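Local coordinates for SxtG (Microseira wollei, PDB 6U1R), which acts as an amidinotransferase in the saxitoxin biosynthetic pathway, probably passing an amidino group through a covalent cysteine intermediate, at residues I255-C259 with E282-V286; G275-P281 with W296-A301. All blocks are in the same frame, centred on the assembly; numbering follows the deposited sequence. Where two conformers were deposited one is given.

In the fold
From the N terminus, the chain leaves strand 251-255 and enters the first segment of contact 1, 255-259. It then runs past the predicted active-site residue His-264 into the hairpin of strands 269-273 and 276-279. The second strand carries the first half of contact 2, 275-281. Residues 282-286 follow directly and close contact 1, a loop of 22 residues that holds the whole hairpin. After 14 intervening residues without helix or strand, 296-301 closes contact 2. The segments alternate, so the contacts cross. Their centres are about 12 Å apart, and Val-284 CB meets Val-279 CG1 at 3.4 Å. Contact 1 ties the loops after strands 251-255 and 276-279; contact 2 pairs the sheet's middle strand with an outer one.

Contact 1 (I255-C259 with E282-V286); sequences IESQC and EFVDV
Two irregular segments meet here, with their closest CA pair at Gln-258 and Phe-283, 4.6 Å apart. Gln-258 (phi/psi -90/2) and Phe-283 (-92/-15) turn, while Ser-257 and Val-284 are extended. One direct backbone hydrogen bond joins them: Gln-258 N donates to Phe-283 O at 2.9 Å and is nearly straight (173°). Water 1 donates to Glu-256 O (2.7 Å) and accepts from Asp-285 N (3.0 Å), a bridge. Ser-257 has chi1 t, and its OG accepts from Cys-259 N at 3.0 Å. This is an ST turn in the loop after strand 251-255; the contact joins this loop to the one after strand 276-279. Phe-283 lies about 9 Å, side chain to side chain, from His-264, a predicted active-site residue, which places the contact near, but not in, that site. Aromatic packing centres on Phe-283 (chi1 m) and Cys-259 (chi1 t). Cys-259 CB sits 3.6 Å from the centroid of the Phe-283 ring, 8° off the normal, a CH-pi contact. Cys-259 SG is 4.1 Å from the Phe-283 ring centroid, a sulfur-aromatic contact over the face. Trp-318 packs edge-to-face with Phe-283. Gln-258 (chi1 m, chi2 t) extends its side chain along Glu-282, Val-284 and Asp-285.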
loop_
_atom_site.group_PDB
_atom_site.type_symbol
_atom_site.label_atom_id
_atom_site.label_comp_id
_atom_site.label_asym_id
_atom_site.label_seq_id
_atom_site.Cartn_x
_atom_site.Cartn_y
_atom_site.Cartn_z
ATOM N N ILE A 255 0.930 3.887 -24.196
ATOM C CA ILE A 255 0.658 3.435 -25.555
ATOM C C ILE A 255 -0.791 2.972 -25.647
ATOM O O ILE A 255 -1.424 2.641 -24.644
ATOM C CB ILE A 255 1.603 2.304 -26.011
ATOM C CG1 ILE A 255 1.293 1.002 -25.266
ATOM C CG2 ILE A 255 3.065 2.709 -25.829
ATOM C CD1 ILE A 255 1.738 -0.223 -25.982
ATOM N N GLU A 256 -1.299 2.900 -26.879
ATOM C CA GLU A 256 -2.615 2.338 -27.172
ATOM C C GLU A 256 -2.447 0.920 -27.710
ATOM O O GLU A 256 -1.782 0.725 -28.727
ATOM C CB GLU A 256 -3.350 3.205 -28.194
ATOM C CG GLU A 256 -3.457 4.680 -27.792
ATOM C CD GLU A 256 -4.366 4.906 -26.596
ATOM O OE1 GLU A 256 -5.387 4.194 -26.485
ATOM O OE2 GLU A 256 -4.058 5.798 -25.764
ATOM N N SER A 257 -3.018 -0.067 -27.014
ATOM C CA SER A 257 -3.043 -1.437 -27.521
ATOM C C SER A 257 -4.287 -1.654 -28.373
ATOM O O SER A 257 -5.371 -1.169 -28.044
ATOM C CB SER A 257 -3.037 -2.459 -26.386
ATOM O OG SER A 257 -3.081 -3.785 -26.905
ATOM N N GLN A 258 -4.117 -2.389 -29.462
ATOM C CA GLN A 258 -5.222 -2.875 -30.277
ATOM C C GLN A 258 -5.727 -4.247 -29.831
ATOM O O GLN A 258 -6.620 -4.799 -30.482
ATOM C CB GLN A 258 -4.784 -2.934 -31.745
ATOM C CG GLN A 258 -4.450 -1.556 -32.333
ATOM C CD GLN A 258 -3.759 -1.639 -33.694
ATOM O OE1 GLN A 258 -3.048 -2.603 -34.000
ATOM N NE2 GLN A 258 -3.959 -0.617 -34.511
ATOM N N CYS A 259 -5.170 -4.821 -28.760
ATOM C CA CYS A 259 -5.616 -6.131 -28.281
ATOM C C CYS A 259 -6.869 -5.956 -27.436
ATOM O O CYS A 259 -6.797 -5.324 -26.381
ATOM C CB CYS A 259 -4.539 -6.801 -27.432
ATOM S SG CYS A 259 -5.085 -8.390 -26.711
ATOM N N GLU A 282 0.479 -7.109 -34.391
ATOM C CA GLU A 282 -0.976 -7.135 -34.327
ATOM C C GLU A 282 -1.534 -6.212 -33.250
ATOM O O GLU A 282 -2.633 -5.668 -33.418
ATOM C CB GLU A 282 -1.448 -8.572 -34.084
ATOM C CG GLU A 282 -1.274 -9.489 -35.302
ATOM C CD GLU A 282 -2.221 -9.126 -36.434
ATOM O OE1 GLU A 282 -3.402 -8.865 -36.139
ATOM O OE2 GLU A 282 -1.787 -9.088 -37.603
ATOM N N PHE A 283 -0.816 -6.027 -32.143
ATOM C CA PHE A 283 -1.318 -5.199 -31.051
ATOM C C PHE A 283 -0.893 -3.731 -31.133
ATOM O O PHE A 283 -1.479 -2.899 -30.424
ATOM C CB PHE A 283 -0.854 -5.745 -29.696
ATOM C CG PHE A 283 -1.337 -7.156 -29.369
ATOM C CD1 PHE A 283 -2.273 -7.818 -30.156
ATOM C CD2 PHE A 283 -0.838 -7.804 -28.250
ATOM C CE1 PHE A 283 -2.685 -9.105 -29.838
ATOM C CE2 PHE A 283 -1.242 -9.081 -27.921
ATOM C CZ PHE A 283 -2.173 -9.733 -28.711
ATOM N N VAL A 284 0.102 -3.388 -31.953
ATOM C CA VAL A 284 0.650 -2.032 -31.999
ATOM C C VAL A 284 0.549 -1.493 -33.418
ATOM O O VAL A 284 0.994 -2.148 -34.365
ATOM C CB VAL A 284 2.116 -2.012 -31.514
ATOM C CG1 VAL A 284 2.761 -0.676 -31.793
ATOM C CG2 VAL A 284 2.186 -2.333 -30.027
ATOM N N ASP A 285 -0.025 -0.294 -33.563
ATOM C CA ASP A 285 0.129 0.502 -34.779
ATOM C C ASP A 285 1.382 1.358 -34.605
ATOM O O ASP A 285 1.379 2.316 -33.825
ATOM C CB ASP A 285 -1.106 1.371 -35.023
ATOM C CG ASP A 285 -1.008 2.205 -36.307
ATOM O OD1 ASP A 285 0.093 2.318 -36.877
ATOM O OD2 ASP A 285 -2.046 2.755 -36.743
ATOM N N VAL A 286 2.457 1.009 -35.316
ATOM C CA VAL A 286 3.738 1.679 -35.096
ATOM C C VAL A 286 3.653 3.159 -35.408
ATOM O O VAL A 286 4.460 3.947 -34.898
ATOM C CB VAL A 286 4.857 1.033 -35.935
ATOM C CG1 VAL A 286 5.046 -0.421 -35.538
ATOM C CG2 VAL A 286 4.541 1.147 -37.423
HETATM O O HOH W 1 -1.722 0.953 -31.394
#

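Contact 2 (G275-P281 with W296-A301); sequences GKILVNP and WDILVA
Five backbone hydrogen bonds join 275-279 to 297-301, around parallel strands 276-279 and 297-300. Asp-297 N donates to Gly-275 O (2.9 Å), Ile-277 N to Asp-297 O (3.2 Å), Leu-299 N to Ile-277 O (2.8 Å), Val-279 N to Leu-299 O (2.9 Å) and Ala-301 N to Val-279 O (2.9 Å). The register runs from Lys-276 with Asp-297 to Val-279 with Val-300. The axes approach to 4.7 Å and cross at -32°. Leu-278 CA adds a CA-H...O contact to Leu-299 O (3.3 Å). Gly-275 has positive phi (80°), and its CA lies 3.4 Å from the centroid of the Trp-296 five-membered ring, a CH-pi contact over the face. Trp-296 has chi1 m; its NE1 is hydrogen-bonded to Tyr-382 O and its ring stacks on Phe-383. On the face of Ile-277 and Val-300, Val-279 CG2 meets Ile-298 CG2 (3.9 Å). On the face of Lys-276 and Leu-299, Leu-278 CD1 (chi1 t, chi2 p) reaches Ala-301 CB (4.0 Å); both residues touch Met-340 of helix 338-346. Pro-281 CB packs on Val-300 CG1 (3.6 Å). With antiparallel strand 269-273 beside 276-279, this forms a small mixed sheet, consistent with one blade of the five-bladed propeller (pentein fold) of amidinotransferases.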
loop_
_atom_site.group_PDB
_atom_site.type_symbol
_atom_site.label_atom_id
_atom_site.label_comp_id
_atom_site.label_asym_id
_atom_site.label_seq_id
_atom_site.Cartn_x
_atom_site.Cartn_y
_atom_site.Cartn_z
ATOM N N GLY A 275 18.207 1.710 -27.532
ATOM C CA GLY A 275 17.912 1.906 -28.937
ATOM C C GLY A 275 17.183 0.769 -29.639
ATOM O O GLY A 275 17.023 0.840 -30.864
ATOM N N LYS A 276 16.757 -0.281 -28.922
ATOM C CA LYS A 276 16.153 -1.473 -29.530
ATOM C C LYS A 276 14.892 -1.875 -28.770
ATOM O O LYS A 276 14.975 -2.264 -27.605
ATOM C CB LYS A 276 17.139 -2.648 -29.519
ATOM C CG LYS A 276 18.515 -2.352 -30.122
ATOM C CD LYS A 276 18.422 -2.043 -31.595
ATOM C CE LYS A 276 19.779 -1.586 -32.156
ATOM N NZ LYS A 276 20.776 -2.669 -32.063
ATOM N N ILE A 277 13.740 -1.842 -29.432
ATOM C CA ILE A 277 12.481 -2.198 -28.786
ATOM C C ILE A 277 11.679 -3.115 -29.702
ATOM O O ILE A 277 11.477 -2.815 -30.884
ATOM C CB ILE A 277 11.691 -0.937 -28.379
ATOM C CG1 ILE A 277 10.456 -1.295 -27.545
ATOM C CG2 ILE A 277 11.356 -0.050 -29.593
ATOM C CD1 ILE A 277 9.932 -0.103 -26.748
ATOM N N LEU A 278 11.249 -4.244 -29.146
ATOM C CA LEU A 278 10.493 -5.274 -29.844
ATOM C C LEU A 278 8.999 -4.979 -29.752
ATOM O O LEU A 278 8.471 -4.758 -28.651
ATOM C CB LEU A 278 10.820 -6.622 -29.201
ATOM C CG LEU A 278 10.198 -7.925 -29.698
ATOM C CD1 LEU A 278 10.706 -8.256 -31.084
ATOM C CD2 LEU A 278 10.532 -9.059 -28.733
ATOM N N VAL A 279 8.305 -5.008 -30.900
ATOM C CA VAL A 279 6.912 -4.590 -30.968
ATOM C C VAL A 279 6.057 -5.665 -31.634
ATOM O O VAL A 279 6.472 -6.301 -32.608
ATOM C CB VAL A 279 6.779 -3.248 -31.716
ATOM C CG1 VAL A 279 5.344 -2.876 -31.857
ATOM C CG2 VAL A 279 7.553 -2.181 -30.975
ATOM N N ASN A 280 4.862 -5.853 -31.092
ATOM C CA ASN A 280 3.909 -6.838 -31.581
ATOM C C ASN A 280 3.167 -6.266 -32.783
ATOM O O ASN A 280 2.495 -5.241 -32.642
ATOM C CB ASN A 280 2.935 -7.172 -30.441
ATOM C CG ASN A 280 1.911 -8.214 -30.813
ATOM O OD1 ASN A 280 1.357 -8.212 -31.919
ATOM N ND2 ASN A 280 1.622 -9.110 -29.863
ATOM N N PRO A 281 3.244 -6.887 -33.969
ATOM C CA PRO A 281 2.647 -6.250 -35.156
ATOM C C PRO A 281 1.127 -6.252 -35.167
ATOM O O PRO A 281 0.534 -5.467 -35.920
ATOM C CB PRO A 281 3.213 -7.077 -36.320
ATOM C CG PRO A 281 3.403 -8.417 -35.766
ATOM C CD PRO A 281 3.843 -8.188 -34.299
ATOM N N TRP A 296 14.670 5.417 -31.576
ATOM C CA TRP A 296 15.004 4.010 -31.426
ATOM C C TRP A 296 14.662 3.205 -32.684
ATOM O O TRP A 296 13.837 3.605 -33.518
ATOM C CB TRP A 296 14.259 3.414 -30.216
ATOM C CG TRP A 296 14.897 3.706 -28.895
ATOM C CD1 TRP A 296 15.624 4.806 -28.549
ATOM C CD2 TRP A 296 14.890 2.849 -27.745
ATOM N NE1 TRP A 296 16.066 4.693 -27.237
ATOM C CE2 TRP A 296 15.625 3.498 -26.728
ATOM C CE3 TRP A 296 14.333 1.600 -27.479
ATOM C CZ2 TRP A 296 15.800 2.935 -25.462
ATOM C CZ3 TRP A 296 14.513 1.041 -26.219
ATOM C CH2 TRP A 296 15.245 1.708 -25.230
ATOM N N ASP A 297 15.308 2.049 -32.799
ATOM C CA ASP A 297 14.956 1.057 -33.812
ATOM C C ASP A 297 13.765 0.236 -33.328
ATOM O O ASP A 297 13.829 -0.407 -32.272
ATOM C CB ASP A 297 16.129 0.126 -34.110
ATOM C CG ASP A 297 17.269 0.825 -34.857
ATOM O OD1 ASP A 297 17.002 1.821 -35.562
ATOM O OD2 ASP A 297 18.428 0.372 -34.745
ATOM N N ILE A 298 12.701 0.235 -34.118
ATOM C CA ILE A 298 11.513 -0.556 -33.835
ATOM C C ILE A 298 11.696 -1.911 -34.508
ATOM O O ILE A 298 11.769 -2.013 -35.740
ATOM C CB ILE A 298 10.248 0.165 -34.306
ATOM C CG1 ILE A 298 10.056 1.429 -33.445
ATOM C CG2 ILE A 298 9.040 -0.757 -34.234
ATOM C CD1 ILE A 298 8.904 2.281 -33.866
ATOM N N LEU A 299 11.829 -2.946 -33.688
ATOM C CA LEU A 299 12.015 -4.316 -34.149
ATOM C C LEU A 299 10.649 -4.992 -34.157
ATOM O O LEU A 299 10.103 -5.302 -33.092
ATOM C CB LEU A 299 12.995 -5.060 -33.241
ATOM C CG LEU A 299 14.322 -4.348 -32.952
ATOM C CD1 LEU A 299 15.162 -5.215 -32.030
ATOM C CD2 LEU A 299 15.074 -4.042 -34.224
ATOM N N VAL A 300 10.085 -5.218 -35.349
ATOM C CA VAL A 300 8.740 -5.786 -35.446
ATOM C C VAL A 300 8.832 -7.305 -35.323
ATOM O O VAL A 300 9.528 -7.970 -36.102
ATOM C CB VAL A 300 8.049 -5.373 -36.757
ATOM C CG1 VAL A 300 6.619 -5.953 -36.828
ATOM C CG2 VAL A 300 8.003 -3.852 -36.909
ATOM N N ALA A 301 8.128 -7.861 -34.336
ATOM C CA ALA A 301 8.214 -9.283 -34.070
ATOM C C ALA A 301 7.746 -10.084 -35.283
ATOM O O ALA A 301 6.776 -9.696 -35.947
ATOM C CB ALA A 301 7.357 -9.663 -32.859
#